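Side-chain contacts in uncharacterized protein YhfS (Escherichia coli, PDB 4J8L), which is of unknown function but carries pyridoxal 5'-phosphate covalently bound to a lysine and may act in cysteine synthesis or related chemistry: residues A98-Y101 against P102-V106; A158-A162 against A163-A167; N172-V175 against M176-R180; E295-K299 against R300-P304; N343-E347 against E348-R352. All blocks are in the same frame, centred on the assembly; numbering follows the deposited sequence.

Contact 1: A98-Y101 against P102-V106; sequences APVY and PTTRV
The N-terminal end of helix 102-111 is built round Tyr101 at the N-cap and Pro102 in the first turn. A proline gives up no backbone hydrogen bond in the first turn, where the N-H has no earlier helical carbonyl to meet, and its ring covers one face of the Tyr101 ring: Pro102 CD lies 3.5 Å from the ring centroid in a CH-pi contact, over the face and offset toward the rim. Thr103 OG1 sits at the edge of the same ring, in its plane, 3.2 Å from Tyr101 CE2; the hydroxyl itself is hydrogen-bonded to Thr76 OG1. With chi1 at -172°, CG opposite the backbone N and beside the carbonyl carbon, the tyrosine ring is set next to the proline that follows. One residue earlier, Val100 CG1 meets the methyl CG2 of Thr104 at 3.8 Å, the two side chains crossing at about a right angle. Tyr101 O accepts from Arg105 N at 2.9 Å, nearly in line with the carbonyl. The Arg105 chain, bent at chi3, brings NH1 to within 3.0 Å of Val100 O. A backbone bond thus closes the first turn, while the N-cap aromatic packs by face and edge.

Contact 2: A158-A162 against A163-A167; sequences ATLRA and AGVPA
Leu160, on the buried side of helix 153-162, reaches Val165 and Ala167 of the segment that follows. Its CD1 lies 4.0 Å from Ala167 CB at the start of strand 167-170, and CD2 approaches Val165 CB at 4.3 Å. CG is turned anti to the carbonyl carbon (chi1 -70°), which turns the side chain toward Val165 and Ala167; Ala138 and Val140 of strand 137-141 also touch Leu160. Leucine and valine fill this layer, and the small alanine lets the strand come in close. Leu160 O is the acceptor that fastens the turn: Val165 N reaches it at 2.9 Å with a nearly straight bond (163°), and Ala163 N adds a weak one. Gly164 N bonds to Arg161 O at 2.9 Å from above the carbonyl plane. The exposed side is looser. Ala162 is exposed, its CB pointing away overall, and Arg161 starts away from the turn, its guanidinium hydrogen-bonding to Gly186 O instead. Small alanines suit such a surface, although Ala163 also touches Val130 of helix 123-133. Gly164 has a positive phi of 73°, a conformation that glycine adopts without the strain a side chain would bring. With this phi, the bonds Val165 N to Leu160 O and Gly164 N to Arg161 O make a Schellman motif, here ending the helix of a beta-alpha-beta crossover between the parallel strands 137-141 and 167-170.

Contact 3: N172-V175 against M176-R180; sequences NYAV and MKVAR
Between strands 167-170 and 189-193 the chain makes a type II beta turn with Val175 and Met176 at its corners, closed by Lys177 N donating to Ala174 O at 3.0 Å from above the carbonyl plane, with a weak second bond from Val178 N. Tyr173 and Met176 both have positive phi, 75° and 66°. Lys177 carries the side-chain part. Its CB points toward the preceding residues, and the chain, bent at chi3 (-121°), runs back along them until CE and NZ each lie 3.1 Å from Tyr173 O; the NZ bond is weak. The stronger partner of the ammonium is Glu310, with which it forms a salt bridge. Val175 and Met176 (selenomethionine in this crystal) are apolar, and their CG1 and CG meet at 4.0 Å. Met176, bent at chi2, leads away to pack against Leu239 and Ala242 of helix 229-261 and Leu21 of helix 11-28, a job for a long, flexible apolar chain. Ala174 CB is small enough to lie 4.4 Å from Val178 CG2 beside His142. Tyr173 OH is held by Ala309 N. Were Lys177 an alanine, Glu310 would probably lose its positive mate and Tyr173 O its weak ammonium donor. The chemistry is therefore split: Met176 seats the turn against helices 11-28 and 229-261, while one lysine links, weakly, the Tyr173 carbonyl and, by a salt bridge, Glu310, and such a charge pair would be expected to favour a protonated lysine.

Contact 4: E295-K299 against R300-P304; sequences EEAQK and RGALP
Ala297 O is gripped by two donors, Arg300 N and Ala302 N, each at 3.0 Å and from opposite faces of the carbonyl plane. Glu296 O takes Arg300 NH1 at 3.0 Å, from above its plane, and a weak bond from Arg300 N. The same NH1 also donates to Glu296 OE1 at 3.0 Å, a nearly straight (165°) salt-bridge bond that uses the anti lone pair of the carboxylate. Both acceptors lie close to the guanidinium plane, which is turned 60° from that of the carboxylate. Arg300 spans the distance because its chain is extended from CG to NE, whereas Glu296 folds back at chi2. Lys299 NZ makes a weaker bridge to Glu296 OE2. Replacing Arg300 with an alanine would probably leave Glu296 OE1 without its cationic partner and the carboxylate freer to turn. Gly301, at positive phi where a CB would jam against the preceding carbonyl, ends the helix in a Schellman motif: Ala302 N to Ala297 O, and Gly301 N to Gln298 O at 3.2 Å. Ala297 CB and Ala302 CB pack at 3.9 Å beside Phe319. Arg300 NH1 thus joins carboxylate and main-chain O of Glu296 in the last turn, where its charge may also suit the helix dipole.

Contact 5: N343-E347 against E348-R352; sequences NRSGE and ETVLR
Residues 343-345 run as loop up to Gly346, the N-cap of helix 347-360. Gly346 O accepts from Val350 N at 3.2 Å in the carbonyl plane and, weakly, from Thr349 N. Glu347 O continues the pattern with Leu351 N at 2.9 Å. Glycine has no side chain to cap the helix. One water accepts from Gly346 N at 3.0 Å and is also hydrogen-bonded to Thr349 OG1, which ties the cap to the first turn. Ser345 has its OG between the backbone N and the carbonyl carbon (chi1 71°), 3.5 Å from Val350 CG2, while its hydrogen bond goes to Pro342 O. Glu347 turns its carboxylate, by a bend at chi2, to a salt bridge with Arg255. A second water donates to Glu347 OE2 at 2.7 Å and only weakly to Glu348 OE2. Acidic residues are likely to suit this end of a helix, where the dipole is positive. The beta-branched Val350 is buried against Leu256 of helix 229-261 and Phe319 of strand 318-320, and Leu351 rests on Ala264 and Val265, so the first turn of helix 347-360 is wedged between the long helix and the four-stranded antiparallel sheet.

Contacts 1 and 5 both start helices, contacts 2 and 4 both end them in Schellman motifs, and contact 3 is a turn between strands. Contact 3 lies nearest the middle of the chain, about 7 Å from its centre; contact 1 is a surface contact, and the others are partly buried. The first three belong to the aminotransferase-like range, while contacts 4 and 5 share the C-terminal one and touch through Leu303 CD1 and Asn343 ND2, 4.0 Å apart. Both also pack on Phe319. Beyond the backbone bonds common to the four helix ends, contact 2 adds apolar packing, contact 4 a salt-bridge network, contact 1 a CH-pi contact and contact 5 waters.

Contact 1: A98-Y101 against P102-V106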
# COMPACT_ATOMS: atom_id res chain seq x y z
N ALA A 98 13.77 -11.02 1.51
CA ALA A 98 13.11 -10.47 2.69
C ALA A 98 11.76 -11.17 2.79
O ALA A 98 11.30 -11.76 1.81
CB ALA A 98 12.92 -8.96 2.54
N PRO A 99 11.10 -11.10 3.96
CA PRO A 99 9.81 -11.79 4.09
C PRO A 99 8.78 -11.39 3.02
O PRO A 99 8.48 -10.21 2.82
CB PRO A 99 9.32 -11.35 5.47
CG PRO A 99 10.59 -11.09 6.23
CD PRO A 99 11.52 -10.48 5.23
N VAL A 100 8.24 -12.39 2.33
CA VAL A 100 7.17 -12.15 1.38
C VAL A 100 5.88 -11.86 2.14
O VAL A 100 5.62 -12.48 3.18
CB VAL A 100 6.98 -13.37 0.44
CG1 VAL A 100 5.88 -13.12 -0.57
CG2 VAL A 100 8.31 -13.72 -0.25
N TYR A 101 5.10 -10.90 1.65
CA TYR A 101 3.83 -10.54 2.29
C TYR A 101 2.99 -11.81 2.46
O TYR A 101 2.92 -12.62 1.55
CB TYR A 101 3.06 -9.49 1.47
CG TYR A 101 1.86 -9.02 2.26
CD1 TYR A 101 2.00 -8.04 3.23
CD2 TYR A 101 0.62 -9.62 2.09
CE1 TYR A 101 0.91 -7.63 3.99
CE2 TYR A 101 -0.47 -9.23 2.85
CZ TYR A 101 -0.32 -8.23 3.80
OH TYR A 101 -1.39 -7.84 4.56
N PRO A 102 2.38 -12.00 3.64
CA PRO A 102 1.79 -13.32 3.92
C PRO A 102 0.76 -13.85 2.92
O PRO A 102 0.87 -15.03 2.53
CB PRO A 102 1.17 -13.13 5.31
CG PRO A 102 2.07 -12.11 5.95
CD PRO A 102 2.39 -11.15 4.84
N THR A 103 -0.21 -13.04 2.51
CA THR A 103 -1.18 -13.51 1.53
C THR A 103 -0.56 -13.66 0.14
O THR A 103 -1.07 -14.40 -0.70
CB THR A 103 -2.44 -12.62 1.44
OG1 THR A 103 -2.06 -11.31 1.01
CG2 THR A 103 -3.13 -12.53 2.81
N THR A 104 0.54 -12.96 -0.11
CA THR A 104 1.26 -13.15 -1.38
C THR A 104 1.94 -14.52 -1.38
O THR A 104 1.95 -15.22 -2.39
CB THR A 104 2.29 -12.03 -1.63
OG1 THR A 104 1.60 -10.77 -1.72
CG2 THR A 104 3.06 -12.27 -2.93
N ARG A 105 2.49 -14.90 -0.23
CA ARG A 105 3.08 -16.23 -0.10
C ARG A 105 2.01 -17.30 -0.33
O ARG A 105 2.27 -18.32 -0.98
CB ARG A 105 3.79 -16.42 1.25
CG ARG A 105 4.51 -17.76 1.36
CD ARG A 105 5.36 -17.84 2.63
NE ARG A 105 4.59 -17.45 3.81
CZ ARG A 105 4.72 -16.29 4.46
NH1 ARG A 105 5.63 -15.40 4.06
NH2 ARG A 105 3.96 -16.04 5.51
N VAL A 106 0.80 -17.06 0.17
CA VAL A 106 -0.30 -18.01 -0.03
C VAL A 106 -0.59 -18.17 -1.53
O VAL A 106 -0.75 -19.29 -2.02
CB VAL A 106 -1.57 -17.56 0.72
CG1 VAL A 106 -2.77 -18.39 0.29
CG2 VAL A 106 -1.36 -17.65 2.24

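Contact 2: A158-A162 against A163-A167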
# COMPACT_ATOMS: atom_id res chain seq x y z
N ALA A 158 13.74 -0.70 -13.58
CA ALA A 158 14.53 -0.46 -14.78
C ALA A 158 15.44 -1.65 -15.09
O ALA A 158 15.58 -2.05 -16.24
CB ALA A 158 15.35 0.82 -14.64
N THR A 159 16.05 -2.20 -14.05
CA THR A 159 16.92 -3.35 -14.21
C THR A 159 16.15 -4.53 -14.78
O THR A 159 16.61 -5.21 -15.70
CB THR A 159 17.58 -3.76 -12.88
OG1 THR A 159 18.34 -2.66 -12.36
CG2 THR A 159 18.52 -4.95 -13.09
N LEU A 160 14.96 -4.76 -14.23
CA LEU A 160 14.11 -5.86 -14.65
C LEU A 160 13.65 -5.69 -16.08
O LEU A 160 13.65 -6.65 -16.86
CB LEU A 160 12.91 -5.99 -13.71
CG LEU A 160 13.24 -6.47 -12.30
CD1 LEU A 160 12.05 -6.26 -11.37
CD2 LEU A 160 13.66 -7.93 -12.33
N ARG A 161 13.25 -4.47 -16.43
CA ARG A 161 12.80 -4.17 -17.78
C ARG A 161 13.91 -4.38 -18.80
O ARG A 161 13.67 -4.89 -19.89
CB ARG A 161 12.25 -2.75 -17.87
CG ARG A 161 11.81 -2.34 -19.27
CD ARG A 161 11.00 -1.05 -19.23
NE ARG A 161 9.76 -1.20 -18.48
CZ ARG A 161 8.59 -1.52 -19.03
NH1 ARG A 161 8.49 -1.72 -20.33
NH2 ARG A 161 7.51 -1.64 -18.26
N ALA A 162 15.13 -3.98 -18.44
CA ALA A 162 16.27 -4.13 -19.34
C ALA A 162 16.53 -5.60 -19.65
O ALA A 162 16.92 -5.95 -20.76
CB ALA A 162 17.52 -3.50 -18.75
N ALA A 163 16.28 -6.46 -18.67
CA ALA A 163 16.48 -7.89 -18.83
C ALA A 163 15.25 -8.57 -19.42
O ALA A 163 15.25 -9.77 -19.68
CB ALA A 163 16.85 -8.52 -17.51
N GLY A 164 14.20 -7.78 -19.64
CA GLY A 164 12.98 -8.30 -20.23
C GLY A 164 12.15 -9.17 -19.31
O GLY A 164 11.42 -10.05 -19.77
N VAL A 165 12.26 -8.95 -18.01
CA VAL A 165 11.47 -9.71 -17.05
C VAL A 165 10.25 -8.90 -16.64
O VAL A 165 10.39 -7.82 -16.07
CB VAL A 165 12.30 -10.05 -15.79
CG1 VAL A 165 11.45 -10.77 -14.76
CG2 VAL A 165 13.51 -10.89 -16.17
N PRO A 166 9.04 -9.41 -16.94
CA PRO A 166 7.81 -8.69 -16.59
C PRO A 166 7.74 -8.47 -15.08
O PRO A 166 8.08 -9.39 -14.33
CB PRO A 166 6.70 -9.64 -17.03
CG PRO A 166 7.33 -10.50 -18.08
CD PRO A 166 8.76 -10.67 -17.65
N ALA A 167 7.32 -7.29 -14.66
CA ALA A 167 7.34 -6.96 -13.24
C ALA A 167 6.00 -6.45 -12.73
O ALA A 167 5.36 -5.60 -13.36
CB ALA A 167 8.43 -5.94 -12.94

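Contact 3: N172-V175 against M176-R180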
# COMPACT_ATOMS: atom_id res chain seq x y z
N ASN A 172 0.63 -1.33 -2.08
CA ASN A 172 -0.17 -1.04 -0.89
C ASN A 172 0.53 -0.14 0.11
O ASN A 172 1.71 -0.34 0.41
CB ASN A 172 -0.61 -2.33 -0.20
CG ASN A 172 -1.64 -3.07 -1.02
OD1 ASN A 172 -2.79 -2.65 -1.09
ND2 ASN A 172 -1.22 -4.15 -1.67
N TYR A 173 -0.22 0.86 0.58
CA TYR A 173 0.24 1.85 1.56
C TYR A 173 1.19 2.88 0.95
O TYR A 173 1.71 3.75 1.66
CB TYR A 173 0.91 1.19 2.77
CG TYR A 173 0.01 0.42 3.71
CD1 TYR A 173 -1.24 0.91 4.09
CD2 TYR A 173 0.44 -0.78 4.27
CE1 TYR A 173 -2.03 0.21 4.99
CE2 TYR A 173 -0.34 -1.48 5.15
CZ TYR A 173 -1.58 -0.99 5.52
OH TYR A 173 -2.35 -1.71 6.42
N ALA A 174 1.44 2.79 -0.35
CA ALA A 174 2.24 3.80 -1.02
C ALA A 174 1.41 4.68 -1.97
O ALA A 174 1.81 5.80 -2.30
CB ALA A 174 3.39 3.15 -1.80
N VAL A 175 0.27 4.16 -2.43
CA VAL A 175 -0.51 4.86 -3.45
C VAL A 175 -1.02 6.19 -2.93
O VAL A 175 -1.53 6.27 -1.80
CB VAL A 175 -1.69 4.00 -3.94
CG1 VAL A 175 -2.52 4.75 -4.98
CG2 VAL A 175 -1.17 2.69 -4.53
N MSE A 176 -0.86 7.24 -3.74
CA MSE A 176 -1.24 8.61 -3.37
C MSE A 176 -0.42 9.20 -2.23
O MSE A 176 -0.75 10.28 -1.72
CB MSE A 176 -2.74 8.72 -3.03
CG MSE A 176 -3.66 8.54 -4.20
SE MSE A 176 -3.17 9.75 -5.68
CE MSE A 176 -4.94 9.98 -6.49
N LYS A 177 0.65 8.52 -1.84
CA LYS A 177 1.50 9.00 -0.76
C LYS A 177 2.92 9.30 -1.25
O LYS A 177 3.71 9.94 -0.54
CB LYS A 177 1.55 7.97 0.36
CG LYS A 177 0.23 7.79 1.08
CD LYS A 177 0.51 7.30 2.50
CE LYS A 177 -0.14 5.98 2.76
NZ LYS A 177 0.46 5.35 3.97
N VAL A 178 3.25 8.81 -2.44
CA VAL A 178 4.54 9.06 -3.08
C VAL A 178 4.34 9.55 -4.50
O VAL A 178 3.23 9.51 -5.05
CB VAL A 178 5.44 7.80 -3.11
CG1 VAL A 178 5.66 7.26 -1.69
CG2 VAL A 178 4.83 6.72 -4.00
N ALA A 179 5.42 10.03 -5.11
CA ALA A 179 5.31 10.64 -6.44
C ALA A 179 4.88 9.65 -7.54
O ALA A 179 4.06 9.99 -8.40
CB ALA A 179 6.62 11.32 -6.82
N ARG A 180 5.45 8.45 -7.51
CA ARG A 180 5.20 7.47 -8.57
C ARG A 180 4.99 6.06 -8.02
O ARG A 180 5.84 5.54 -7.31
CB ARG A 180 6.36 7.45 -9.57
CG ARG A 180 6.54 8.75 -10.36
CD ARG A 180 7.49 8.56 -11.55
NE ARG A 180 8.85 8.25 -11.14
CZ ARG A 180 9.81 7.82 -11.96
NH1 ARG A 180 9.55 7.62 -13.24
NH2 ARG A 180 11.02 7.57 -11.48

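Contact 4: E295-K299 against R300-P304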
# COMPACT_ATOMS: atom_id res chain seq x y z
N GLU A 295 -2.46 -0.88 26.35
CA GLU A 295 -3.73 -1.07 27.06
C GLU A 295 -4.31 0.27 27.51
O GLU A 295 -5.51 0.54 27.31
CB GLU A 295 -3.55 -2.01 28.26
CG GLU A 295 -4.84 -2.25 29.03
CD GLU A 295 -4.66 -3.17 30.22
OE1 GLU A 295 -5.55 -3.17 31.11
OE2 GLU A 295 -3.65 -3.90 30.26
N GLU A 296 -3.48 1.10 28.12
CA GLU A 296 -3.95 2.40 28.59
C GLU A 296 -4.30 3.34 27.43
O GLU A 296 -5.22 4.15 27.55
CB GLU A 296 -2.91 3.06 29.50
CG GLU A 296 -2.65 2.31 30.81
CD GLU A 296 -3.91 2.13 31.64
OE1 GLU A 296 -4.81 3.00 31.59
OE2 GLU A 296 -4.01 1.11 32.36
N ALA A 297 -3.59 3.23 26.31
CA ALA A 297 -3.85 4.12 25.18
C ALA A 297 -5.22 3.84 24.57
O ALA A 297 -5.91 4.77 24.15
CB ALA A 297 -2.75 4.00 24.12
N GLN A 298 -5.61 2.57 24.54
CA GLN A 298 -6.89 2.20 23.95
C GLN A 298 -8.02 2.85 24.75
O GLN A 298 -9.04 3.26 24.18
CB GLN A 298 -7.06 0.67 23.91
CG GLN A 298 -8.37 0.20 23.25
CD GLN A 298 -9.59 0.29 24.17
OE1 GLN A 298 -9.49 0.14 25.40
NE2 GLN A 298 -10.74 0.54 23.58
N LYS A 299 -7.85 2.93 26.07
CA LYS A 299 -8.89 3.51 26.92
C LYS A 299 -9.05 4.99 26.61
O LYS A 299 -10.12 5.58 26.79
CB LYS A 299 -8.55 3.34 28.41
CG LYS A 299 -8.46 1.89 28.86
CD LYS A 299 -7.98 1.81 30.31
CE LYS A 299 -7.82 0.37 30.75
NZ LYS A 299 -7.23 0.28 32.12
N ARG A 300 -7.96 5.59 26.14
CA ARG A 300 -7.93 7.02 25.85
C ARG A 300 -8.12 7.31 24.35
O ARG A 300 -7.73 8.37 23.86
CB ARG A 300 -6.64 7.62 26.40
CG ARG A 300 -6.62 7.59 27.91
CD ARG A 300 -5.25 7.89 28.48
NE ARG A 300 -5.30 7.94 29.93
CZ ARG A 300 -5.26 6.87 30.72
NH1 ARG A 300 -5.15 5.66 30.19
NH2 ARG A 300 -5.32 7.02 32.03
N GLY A 301 -8.72 6.36 23.65
CA GLY A 301 -9.15 6.60 22.28
C GLY A 301 -8.29 6.06 21.14
O GLY A 301 -8.69 6.11 19.98
N ALA A 302 -7.10 5.56 21.46
CA ALA A 302 -6.26 4.96 20.42
C ALA A 302 -6.92 3.69 19.90
O ALA A 302 -7.44 2.89 20.68
CB ALA A 302 -4.88 4.64 20.97
N LEU A 303 -6.87 3.49 18.58
CA LEU A 303 -7.33 2.23 18.01
C LEU A 303 -6.38 1.11 18.44
O LEU A 303 -5.16 1.28 18.39
CB LEU A 303 -7.37 2.30 16.49
CG LEU A 303 -8.23 3.42 15.91
CD1 LEU A 303 -8.31 3.26 14.38
CD2 LEU A 303 -9.62 3.41 16.53
N PRO A 304 -6.93 -0.03 18.88
CA PRO A 304 -6.08 -1.10 19.39
C PRO A 304 -5.68 -2.15 18.35
O PRO A 304 -4.80 -2.97 18.62
CB PRO A 304 -6.96 -1.74 20.47
CG PRO A 304 -8.34 -1.56 19.95
CD PRO A 304 -8.35 -0.20 19.26

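Contact 5: N343-E347 against E348-R352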
# COMPACT_ATOMS: atom_id res chain seq x y z
N ASN A 343 -3.05 8.28 11.76
CA ASN A 343 -4.30 8.39 11.03
C ASN A 343 -4.71 9.86 10.88
O ASN A 343 -3.90 10.65 10.42
CB ASN A 343 -5.40 7.52 11.65
CG ASN A 343 -5.13 6.03 11.44
OD1 ASN A 343 -4.66 5.62 10.38
ND2 ASN A 343 -5.44 5.21 12.45
N ARG A 344 -5.91 10.22 11.31
CA ARG A 344 -6.40 11.59 11.08
C ARG A 344 -6.13 12.53 12.26
O ARG A 344 -6.56 13.69 12.24
CB ARG A 344 -7.91 11.59 10.78
CG ARG A 344 -8.36 10.60 9.71
CD ARG A 344 -8.10 11.10 8.28
NE ARG A 344 -6.68 11.12 7.92
CZ ARG A 344 -5.93 10.05 7.66
NH1 ARG A 344 -4.66 10.19 7.32
NH2 ARG A 344 -6.45 8.83 7.76
N SER A 345 -5.44 12.03 13.28
CA SER A 345 -5.17 12.82 14.48
C SER A 345 -3.98 13.75 14.30
O SER A 345 -3.21 13.63 13.34
CB SER A 345 -4.92 11.90 15.68
OG SER A 345 -3.68 11.25 15.56
N GLY A 346 -3.83 14.69 15.23
CA GLY A 346 -2.69 15.58 15.27
C GLY A 346 -1.67 15.11 16.29
O GLY A 346 -1.93 14.22 17.10
N GLU A 347 -0.49 15.71 16.24
CA GLU A 347 0.62 15.24 17.06
C GLU A 347 0.38 15.52 18.53
O GLU A 347 0.82 14.76 19.39
CB GLU A 347 1.94 15.85 16.59
CG GLU A 347 2.03 17.37 16.71
CD GLU A 347 1.48 18.13 15.51
OE1 GLU A 347 0.76 17.52 14.68
OE2 GLU A 347 1.78 19.33 15.39
N GLU A 348 -0.32 16.61 18.83
CA GLU A 348 -0.55 16.92 20.23
C GLU A 348 -1.47 15.89 20.89
O GLU A 348 -1.30 15.56 22.06
CB GLU A 348 -1.09 18.34 20.40
CG GLU A 348 -0.17 19.43 19.87
CD GLU A 348 1.16 19.54 20.62
OE1 GLU A 348 1.30 18.92 21.70
OE2 GLU A 348 2.05 20.26 20.13
N THR A 349 -2.42 15.37 20.12
CA THR A 349 -3.29 14.30 20.60
C THR A 349 -2.49 13.02 20.85
O THR A 349 -2.67 12.36 21.88
CB THR A 349 -4.43 14.01 19.60
OG1 THR A 349 -5.35 15.11 19.61
CG2 THR A 349 -5.18 12.73 19.95
N VAL A 350 -1.62 12.65 19.92
CA VAL A 350 -0.82 11.44 20.10
C VAL A 350 0.08 11.58 21.32
O VAL A 350 0.20 10.65 22.13
CB VAL A 350 0.01 11.12 18.85
CG1 VAL A 350 0.97 9.96 19.12
CG2 VAL A 350 -0.91 10.78 17.68
N LEU A 351 0.70 12.75 21.46
CA LEU A 351 1.59 13.01 22.59
C LEU A 351 0.82 12.96 23.91
O LEU A 351 1.31 12.40 24.90
CB LEU A 351 2.27 14.37 22.42
CG LEU A 351 3.47 14.77 23.27
CD1 LEU A 351 4.64 13.85 22.97
CD2 LEU A 351 3.83 16.21 22.98
N ARG A 352 -0.38 13.52 23.92
CA ARG A 352 -1.20 13.51 25.12
C ARG A 352 -1.60 12.09 25.51
O ARG A 352 -1.49 11.71 26.67
CB ARG A 352 -2.45 14.37 24.94
CG ARG A 352 -3.37 14.38 26.17
CD ARG A 352 -4.64 15.20 25.95
NE ARG A 352 -5.45 14.70 24.84
CZ ARG A 352 -6.18 13.58 24.88
NH1 ARG A 352 -6.19 12.84 25.98
NH2 ARG A 352 -6.87 13.20 23.81
O HOH W 1 -6.21 14.80 17.05
O HOH W 2 3.38 20.76 16.95